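Local structure of alternansucrase (Leuconostoc mesenteroides, 6HVG) at residues 275-289 / 301-315. The protein belongs to glycoside hydrolase family 70, joining a catalytic domain of the TIM-barrel clan to repeats of the choline-binding, cell-wall-binding type. Sequence-based numbering, arbitrary orientation.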
ATOM      1  N   LYS A 275     -58.028  -2.322  -3.561  1.00100.09           N
ATOM      2  CA  LYS A 275     -56.837  -2.951  -4.121  1.00 95.80           C
ATOM      3  C   LYS A 275     -55.901  -3.532  -3.051  1.00 92.93           C
ATOM      4  O   LYS A 275     -56.075  -3.346  -1.832  1.00 93.23           O
ATOM      5  CB  LYS A 275     -56.069  -1.897  -4.952  1.00 97.18           C
ATOM      6  CG  LYS A 275     -57.013  -0.920  -5.663  1.00 98.67           C
ATOM      7  CD  LYS A 275     -56.462  -0.273  -6.910  1.00100.22           C
ATOM      8  CE  LYS A 275     -57.490   0.694  -7.497  1.00102.45           C
ATOM      9  NZ  LYS A 275     -57.099   1.136  -8.866  1.00103.46           N
ATOM     10  N   ARG A 276     -54.896  -4.235  -3.553  1.00 88.26           N
ATOM     11  CA  ARG A 276     -53.840  -4.852  -2.747  1.00 85.65           C
ATOM     12  C   ARG A 276     -52.456  -4.498  -3.286  1.00 78.97           C
ATOM     13  O   ARG A 276     -52.142  -4.882  -4.392  1.00 79.07           O
ATOM     14  CB  ARG A 276     -54.025  -6.364  -2.809  1.00 85.76           C
ATOM     15  CG  ARG A 276     -53.027  -7.173  -1.988  1.00 82.47           C
ATOM     16  CD  ARG A 276     -53.553  -8.581  -1.791  1.00 79.93           C
ATOM     17  NE  ARG A 276     -52.658  -9.406  -0.985  1.00 74.47           N
ATOM     18  CZ  ARG A 276     -52.588  -9.386   0.339  1.00 72.15           C
ATOM     19  NH1 ARG A 276     -53.348  -8.563   1.054  1.00 73.45           N
ATOM     20  NH2 ARG A 276     -51.739 -10.196   0.952  1.00 71.35           N
ATOM     21  N   ILE A 277     -51.655  -3.750  -2.530  1.00 73.10           N
ATOM     22  CA  ILE A 277     -50.392  -3.236  -3.035  1.00 68.70           C
ATOM     23  C   ILE A 277     -49.208  -3.713  -2.213  1.00 67.62           C
ATOM     24  O   ILE A 277     -49.253  -3.689  -0.990  1.00 71.26           O
ATOM     25  CB  ILE A 277     -50.373  -1.695  -2.932  1.00 70.06           C
ATOM     26  CG1 ILE A 277     -51.546  -1.073  -3.684  1.00 69.60           C
ATOM     27  CG2 ILE A 277     -49.068  -1.105  -3.468  1.00 70.23           C
ATOM     28  CD1 ILE A 277     -51.854   0.355  -3.281  1.00 67.76           C
ATOM     29  N   TYR A 278     -48.123  -4.066  -2.875  1.00 64.84           N
ATOM     30  CA  TYR A 278     -46.928  -4.462  -2.167  1.00 63.85           C
ATOM     31  C   TYR A 278     -46.051  -3.236  -2.044  1.00 63.52           C
ATOM     32  O   TYR A 278     -45.950  -2.432  -2.982  1.00 58.92           O
ATOM     33  CB  TYR A 278     -46.187  -5.565  -2.906  1.00 63.12           C
ATOM     34  CG  TYR A 278     -45.089  -6.187  -2.092  1.00 63.16           C
ATOM     35  CD1 TYR A 278     -43.773  -5.702  -2.125  1.00 62.93           C
ATOM     36  CD2 TYR A 278     -45.365  -7.261  -1.275  1.00 65.33           C
ATOM     37  CE1 TYR A 278     -42.773  -6.300  -1.362  1.00 61.85           C
ATOM     38  CE2 TYR A 278     -44.380  -7.859  -0.505  1.00 64.35           C
ATOM     39  CZ  TYR A 278     -43.092  -7.386  -0.564  1.00 62.56           C
ATOM     40  OH  TYR A 278     -42.133  -7.995   0.185  1.00 63.82           O
ATOM     41  N   PHE A 279     -45.416  -3.095  -0.886  1.00 64.63           N
ATOM     42  CA  PHE A 279     -44.518  -1.982  -0.646  1.00 65.09           C
ATOM     43  C   PHE A 279     -43.124  -2.489  -0.381  1.00 69.23           C
ATOM     44  O   PHE A 279     -42.947  -3.460   0.356  1.00 74.51           O
ATOM     45  CB  PHE A 279     -45.010  -1.153   0.529  1.00 64.54           C
ATOM     46  CG  PHE A 279     -46.339  -0.517   0.282  1.00 63.64           C
ATOM     47  CD1 PHE A 279     -46.405   0.725  -0.299  1.00 63.17           C
ATOM     48  CD2 PHE A 279     -47.522  -1.177   0.598  1.00 63.64           C
ATOM     49  CE1 PHE A 279     -47.620   1.313  -0.560  1.00 64.37           C
ATOM     50  CE2 PHE A 279     -48.751  -0.590   0.346  1.00 64.43           C
ATOM     51  CZ  PHE A 279     -48.799   0.660  -0.244  1.00 64.65           C
ATOM     52  N   ALA A 280     -42.134  -1.822  -0.966  1.00 71.12           N
ATOM     53  CA  ALA A 280     -40.755  -2.304  -0.956  1.00 74.22           C
ATOM     54  C   ALA A 280     -40.088  -2.342   0.435  1.00 77.73           C
ATOM     55  O   ALA A 280     -40.446  -1.566   1.318  1.00 77.42           O
ATOM     56  CB  ALA A 280     -39.924  -1.461  -1.895  1.00 77.69           C
ATOM     57  N   PRO A 281     -39.125  -3.265   0.626  1.00 82.24           N
ATOM     58  CA  PRO A 281     -38.490  -3.495   1.917  1.00 84.71           C
ATOM     59  C   PRO A 281     -37.778  -2.331   2.566  1.00 87.15           C
ATOM     60  O   PRO A 281     -37.825  -2.209   3.805  1.00 95.76           O
ATOM     61  CB  PRO A 281     -37.458  -4.576   1.604  1.00 83.86           C
ATOM     62  CG  PRO A 281     -38.101  -5.379   0.547  1.00 85.30           C
ATOM     63  CD  PRO A 281     -38.929  -4.425  -0.265  1.00 86.03           C
ATOM     64  N   ASN A 282     -37.084  -1.510   1.793  1.00 80.33           N
ATOM     65  CA  ASN A 282     -36.368  -0.385   2.416  1.00 80.94           C
ATOM     66  C   ASN A 282     -36.958   0.977   2.116  1.00 77.15           C
ATOM     67  O   ASN A 282     -37.090   1.807   3.003  1.00 70.22           O
ATOM     68  CB  ASN A 282     -34.882  -0.431   2.055  1.00 78.97           C
ATOM     69  CG  ASN A 282     -34.203  -1.671   2.601  1.00 78.74           C
ATOM     70  OD1 ASN A 282     -34.551  -2.148   3.673  1.00 82.17           O
ATOM     71  ND2 ASN A 282     -33.266  -2.226   1.840  1.00 77.83           N
ATOM     72  N   THR A 283     -37.334   1.190   0.864  1.00 75.84           N
ATOM     73  CA  THR A 283     -37.920   2.453   0.466  1.00 73.45           C
ATOM     74  C   THR A 283     -39.356   2.552   0.943  1.00 74.28           C
ATOM     75  O   THR A 283     -39.811   3.627   1.349  1.00 78.38           O
ATOM     76  CB  THR A 283     -37.920   2.619  -1.066  1.00 72.71           C
ATOM     77  OG1 THR A 283     -38.838   1.691  -1.643  1.00 68.42           O
ATOM     78  CG2 THR A 283     -36.527   2.377  -1.660  1.00 74.87           C
ATOM     79  N   GLY A 284     -40.070   1.433   0.890  1.00 72.15           N
ATOM     80  CA  GLY A 284     -41.497   1.438   1.174  1.00 71.37           C
ATOM     81  C   GLY A 284     -42.321   1.864  -0.015  1.00 67.66           C
ATOM     82  O   GLY A 284     -43.496   2.112   0.132  1.00 66.59           O
ATOM     83  N   ASN A 285     -41.713   1.917  -1.204  1.00 66.31           N
ATOM     84  CA  ASN A 285     -42.417   2.363  -2.408  1.00 64.66           C
ATOM     85  C   ASN A 285     -43.220   1.243  -3.061  1.00 65.03           C
ATOM     86  O   ASN A 285     -42.834   0.072  -3.008  1.00 65.86           O
ATOM     87  CB  ASN A 285     -41.414   2.928  -3.414  1.00 64.55           C
ATOM     88  CG  ASN A 285     -40.598   4.079  -2.850  1.00 67.48           C
ATOM     89  OD1 ASN A 285     -41.020   4.776  -1.935  1.00 76.57           O
ATOM     90  ND2 ASN A 285     -39.434   4.299  -3.410  1.00 69.35           N
ATOM     91  N   ALA A 286     -44.357   1.607  -3.651  1.00 66.01           N
ATOM     92  CA  ALA A 286     -45.219   0.642  -4.320  1.00 67.62           C
ATOM     93  C   ALA A 286     -44.505   0.025  -5.509  1.00 70.91           C
ATOM     94  O   ALA A 286     -43.868   0.736  -6.277  1.00 73.40           O
ATOM     95  CB  ALA A 286     -46.509   1.300  -4.772  1.00 69.25           C
ATOM     96  N   VAL A 287     -44.610  -1.296  -5.629  1.00 73.75           N
ATOM     97  CA  VAL A 287     -43.977  -2.037  -6.699  1.00 72.49           C
ATOM     98  C   VAL A 287     -44.785  -3.270  -7.014  1.00 73.11           C
ATOM     99  O   VAL A 287     -45.520  -3.790  -6.173  1.00 73.85           O
ATOM    100  CB  VAL A 287     -42.556  -2.478  -6.340  1.00 74.00           C
ATOM    101  CG1 VAL A 287     -41.626  -1.282  -6.255  1.00 76.57           C
ATOM    102  CG2 VAL A 287     -42.551  -3.272  -5.031  1.00 79.95           C
ATOM    103  N   ALA A 288     -44.642  -3.729  -8.245  1.00 74.76           N
ATOM    104  CA  ALA A 288     -45.271  -4.951  -8.661  1.00 75.35           C
ATOM    105  C   ALA A 288     -44.660  -6.109  -7.859  1.00 73.94           C
ATOM    106  O   ALA A 288     -43.445  -6.153  -7.579  1.00 71.16           O
ATOM    107  CB  ALA A 288     -45.083  -5.174 -10.158  1.00 75.86           C
ATOM    108  N   ASN A 289     -45.514  -7.052  -7.495  1.00 71.77           N
ATOM    109  CA  ASN A 289     -45.070  -8.223  -6.784  1.00 70.63           C
ATOM    110  C   ASN A 289     -46.011  -9.371  -7.041  1.00 72.52           C
ATOM    111  O   ASN A 289     -47.154  -9.200  -7.496  1.00 72.19           O
ATOM    112  CB  ASN A 289     -44.988  -7.941  -5.282  1.00 77.31           C
ATOM    113  CG  ASN A 289     -43.967  -8.805  -4.564  1.00 79.47           C
ATOM    114  OD1 ASN A 289     -42.939  -9.176  -5.134  1.00 74.04           O
ATOM    115  ND2 ASN A 289     -44.249  -9.139  -3.316  1.00 82.63           N
ATOM    116  N   ASP A 301     -49.731  -5.634  -9.633  1.00 79.02           N
ATOM    117  CA  ASP A 301     -48.988  -4.501 -10.192  1.00 79.27           C
ATOM    118  C   ASP A 301     -48.719  -3.397  -9.142  1.00 79.54           C
ATOM    119  O   ASP A 301     -48.946  -3.590  -7.937  1.00 76.36           O
ATOM    120  CB  ASP A 301     -49.632  -3.962 -11.492  1.00 78.35           C
ATOM    121  CG  ASP A 301     -50.907  -3.192 -11.268  1.00 81.23           C
ATOM    122  OD1 ASP A 301     -51.006  -2.470 -10.255  1.00 89.22           O
ATOM    123  OD2 ASP A 301     -51.801  -3.270 -12.148  1.00 79.38           O
ATOM    124  N   ALA A 302     -48.183  -2.268  -9.600  1.00 78.08           N
ATOM    125  CA  ALA A 302     -47.824  -1.154  -8.723  1.00 78.53           C
ATOM    126  C   ALA A 302     -49.074  -0.459  -8.137  1.00 78.00           C
ATOM    127  O   ALA A 302     -49.028   0.106  -7.038  1.00 76.36           O
ATOM    128  CB  ALA A 302     -46.954  -0.146  -9.469  1.00 77.15           C
ATOM    129  N   ASN A 303     -50.174  -0.498  -8.868  1.00 76.66           N
ATOM    130  CA  ASN A 303     -51.439   0.094  -8.402  1.00 84.23           C
ATOM    131  C   ASN A 303     -52.262  -0.791  -7.453  1.00 84.26           C
ATOM    132  O   ASN A 303     -53.300  -0.358  -6.936  1.00 87.06           O
ATOM    133  CB  ASN A 303     -52.311   0.473  -9.608  1.00 85.49           C
ATOM    134  CG  ASN A 303     -51.704   1.584 -10.447  1.00 86.08           C
ATOM    135  OD1 ASN A 303     -50.865   2.356  -9.982  1.00 87.08           O
ATOM    136  ND2 ASN A 303     -52.137   1.673 -11.696  1.00 87.56           N
ATOM    137  N   GLY A 304     -51.810  -2.020  -7.224  1.00 81.28           N
ATOM    138  CA  GLY A 304     -52.549  -2.964  -6.384  1.00 81.55           C
ATOM    139  C   GLY A 304     -53.556  -3.814  -7.132  1.00 79.65           C
ATOM    140  O   GLY A 304     -54.243  -4.640  -6.531  1.00 77.78           O
ATOM    141  N   ASN A 305     -53.653  -3.608  -8.443  1.00 80.16           N
ATOM    142  CA  ASN A 305     -54.521  -4.422  -9.300  1.00 84.76           C
ATOM    143  C   ASN A 305     -53.822  -5.684  -9.788  1.00 85.61           C
ATOM    144  O   ASN A 305     -52.623  -5.658 -10.147  1.00 80.16           O
ATOM    145  CB  ASN A 305     -54.984  -3.611 -10.520  1.00 84.26           C
ATOM    146  CG  ASN A 305     -56.011  -2.545 -10.159  1.00 86.74           C
ATOM    147  OD1 ASN A 305     -56.933  -2.811  -9.387  1.00 85.88           O
ATOM    148  ND2 ASN A 305     -55.866  -1.344 -10.722  1.00 86.23           N
ATOM    149  N   GLN A 306     -54.585  -6.775  -9.832  1.00 84.41           N
ATOM    150  CA  GLN A 306     -54.067  -8.024 -10.361  1.00 83.66           C
ATOM    151  C   GLN A 306     -53.731  -7.857 -11.838  1.00 87.54           C
ATOM    152  O   GLN A 306     -54.351  -7.038 -12.526  1.00 82.46           O
ATOM    153  CB  GLN A 306     -55.059  -9.162 -10.182  1.00 83.28           C
ATOM    154  CG  GLN A 306     -54.442 -10.529 -10.442  1.00 82.39           C
ATOM    155  CD  GLN A 306     -55.366 -11.690 -10.112  1.00 84.37           C
ATOM    156  OE1 GLN A 306     -56.475 -11.504  -9.606  1.00 90.55           O
ATOM    157  NE2 GLN A 306     -54.905 -12.901 -10.398  1.00 82.42           N
ATOM    158  N   VAL A 307     -52.727  -8.613 -12.311  1.00 89.74           N
ATOM    159  CA  VAL A 307     -52.276  -8.520 -13.711  1.00 86.47           C
ATOM    160  C   VAL A 307     -52.860  -9.671 -14.529  1.00 82.35           C
ATOM    161  O   VAL A 307     -52.752 -10.850 -14.169  1.00 77.05           O
ATOM    162  CB  VAL A 307     -50.732  -8.442 -13.873  1.00 86.17           C
ATOM    163  CG1 VAL A 307     -50.136  -7.384 -12.969  1.00 83.86           C
ATOM    164  CG2 VAL A 307     -50.073  -9.776 -13.595  1.00 91.65           C
ATOM    165  N   LYS A 308     -53.500  -9.286 -15.625  1.00 83.65           N
ATOM    166  CA  LYS A 308     -54.156 -10.203 -16.527  1.00 85.02           C
ATOM    167  C   LYS A 308     -53.652  -9.855 -17.921  1.00 80.68           C
ATOM    168  O   LYS A 308     -53.581  -8.680 -18.286  1.00 82.96           O
ATOM    169  CB  LYS A 308     -55.679 -10.051 -16.432  1.00 83.46           C
ATOM    170  N   ASN A 309     -53.288 -10.882 -18.688  1.00 74.59           N
ATOM    171  CA  ASN A 309     -52.804 -10.715 -20.062  1.00 74.28           C
ATOM    172  C   ASN A 309     -51.690  -9.696 -20.126  1.00 71.57           C
ATOM    173  O   ASN A 309     -51.854  -8.666 -20.730  1.00 72.35           O
ATOM    174  CB  ASN A 309     -53.956 -10.340 -21.001  1.00 75.71           C
ATOM    175  CG  ASN A 309     -55.077 -11.364 -20.972  1.00 78.99           C
ATOM    176  OD1 ASN A 309     -54.886 -12.527 -21.328  1.00 82.50           O
ATOM    177  ND2 ASN A 309     -56.248 -10.935 -20.534  1.00 82.20           N
ATOM    178  N   ALA A 310     -50.562 -10.003 -19.484  1.00 71.42           N
ATOM    179  CA  ALA A 310     -49.419  -9.098 -19.433  1.00 66.64           C
ATOM    180  C   ALA A 310     -48.217  -9.691 -18.698  1.00 65.60           C
ATOM    181  O   ALA A 310     -48.333 -10.668 -17.941  1.00 58.41           O
ATOM    182  CB  ALA A 310     -49.832  -7.790 -18.759  1.00 65.35           C
ATOM    183  N   PHE A 311     -47.073  -9.038 -18.922  1.00 67.71           N
ATOM    184  CA  PHE A 311     -45.846  -9.280 -18.194  1.00 69.80           C
ATOM    185  C   PHE A 311     -45.850  -8.436 -16.917  1.00 74.46           C
ATOM    186  O   PHE A 311     -46.181  -7.255 -16.958  1.00 78.27           O
ATOM    187  CB  PHE A 311     -44.624  -8.839 -19.004  1.00 71.66           C
ATOM    188  CG  PHE A 311     -44.274  -9.740 -20.135  1.00 73.82           C
ATOM    189  CD1 PHE A 311     -44.590  -9.388 -21.438  1.00 76.22           C
ATOM    190  CD2 PHE A 311     -43.599 -10.933 -19.907  1.00 77.98           C
ATOM    191  CE1 PHE A 311     -44.254 -10.210 -22.491  1.00 77.00           C
ATOM    192  CE2 PHE A 311     -43.262 -11.771 -20.968  1.00 77.71           C
ATOM    193  CZ  PHE A 311     -43.593 -11.406 -22.260  1.00 78.04           C
ATOM    194  N   SER A 312     -45.422  -9.031 -15.803  1.00 77.85           N
ATOM    195  CA  SER A 312     -45.270  -8.311 -14.522  1.00 75.20           C
ATOM    196  C   SER A 312     -44.136  -8.920 -13.712  1.00 71.52           C
ATOM    197  O   SER A 312     -43.954 -10.137 -13.720  1.00 75.76           O
ATOM    198  CB  SER A 312     -46.563  -8.344 -13.686  1.00 77.76           C
ATOM    199  OG  SER A 312     -46.302  -7.936 -12.350  1.00 84.03           O
ATOM    200  N   LYS A 313     -43.385  -8.090 -13.003  1.00 64.15           N
ATOM    201  CA  LYS A 313     -42.286  -8.597 -12.190  1.00 62.23           C
ATOM    202  C   LYS A 313     -42.651  -8.970 -10.737  1.00 65.12           C
ATOM    203  O   LYS A 313     -43.789  -8.754 -10.272  1.00 65.50           O
ATOM    204  CB  LYS A 313     -41.188  -7.555 -12.135  1.00 60.62           C
ATOM    205  CG  LYS A 313     -40.549  -7.198 -13.448  1.00 60.13           C
ATOM    206  CD  LYS A 313     -39.202  -6.538 -13.190  1.00 59.37           C
ATOM    207  CE  LYS A 313     -38.654  -5.871 -14.434  1.00 60.94           C
ATOM    208  NZ  LYS A 313     -37.191  -5.635 -14.295  1.00 62.83           N
ATOM    209  N   ASP A 314     -41.653  -9.532 -10.042  1.00 64.23           N
ATOM    210  CA  ASP A 314     -41.640  -9.623  -8.582  1.00 65.69           C
ATOM    211  C   ASP A 314     -40.437  -8.850  -7.984  1.00 64.90           C
ATOM    212  O   ASP A 314     -39.517  -8.450  -8.696  1.00 62.74           O
ATOM    213  CB  ASP A 314     -41.690 -11.111  -8.121  1.00 67.84           C
ATOM    214  CG  ASP A 314     -40.398 -11.901  -8.391  1.00 64.15           C
ATOM    215  OD1 ASP A 314     -40.442 -13.141  -8.288  1.00 63.94           O
ATOM    216  OD2 ASP A 314     -39.343 -11.314  -8.683  1.00 61.77           O
ATOM    217  N   VAL A 315     -40.446  -8.664  -6.671  1.00 64.17           N
ATOM    218  CA  VAL A 315     -39.421  -7.863  -6.001  1.00 64.42           C
ATOM    219  C   VAL A 315     -38.000  -8.329  -6.306  1.00 61.78           C
ATOM    220  O   VAL A 315     -37.084  -7.518  -6.424  1.00 58.06           O
ATOM    221  CB  VAL A 315     -39.699  -7.810  -4.470  1.00 65.31           C
ATOM    222  CG1 VAL A 315     -38.460  -7.447  -3.641  1.00 66.58           C
ATOM    223  CG2 VAL A 315     -40.843  -6.854  -4.208  1.00 66.08           C
TER
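G304, the last residue of a type I turn that begins at D301, lies against I277 and illustrates how a repeat-built beta region is joined where one hairpin passes to the next. I277 CG1 rests 3.4 Å from G304 CA, while I277 CG2, anti to the backbone N, is directed to A302 O at 3.8 Å. A286 CB lies 3.6 Å from A302 O, and the turn is thus packed against two neighbouring strands. Beside it R276 N donates to G304 O over 3.1 Å. The guanidinium of R276 turns to D271 and E291, with which it forms salt bridges. Next along, A288 passes its backbone by D301 and A302 and sets its CB against S312 OG and K313 O.

Against this buried side stands a solvent-facing flank. K275 runs out extended past the turn, its CD 3.2 Å from N303 O, with partly exposed N305 near its end. At the other end of the contact, exposed V315 meets Y278 obliquely, CG2 to CE1 at 3.5 Å, and touches V287 more loosely, CG2 to CG2 at 4.1 Å. Here the polar anchor is N289: with CG anti to its backbone N (chi1 -153°), OD1 accepts V315 N at 3.0 Å (N-H...O 157°), while ND2 lies over one face of the Y278 ring, near its rim. D314 next to it turns its carboxylate to the backbone N of G317 and N318.

In the two clear hydrogen bonds, backbone groups supply three of the four bonded atoms and the N289 amide the fourth, consistent with successive hairpins fastened largely through main-chain groups, together with side-chain packing.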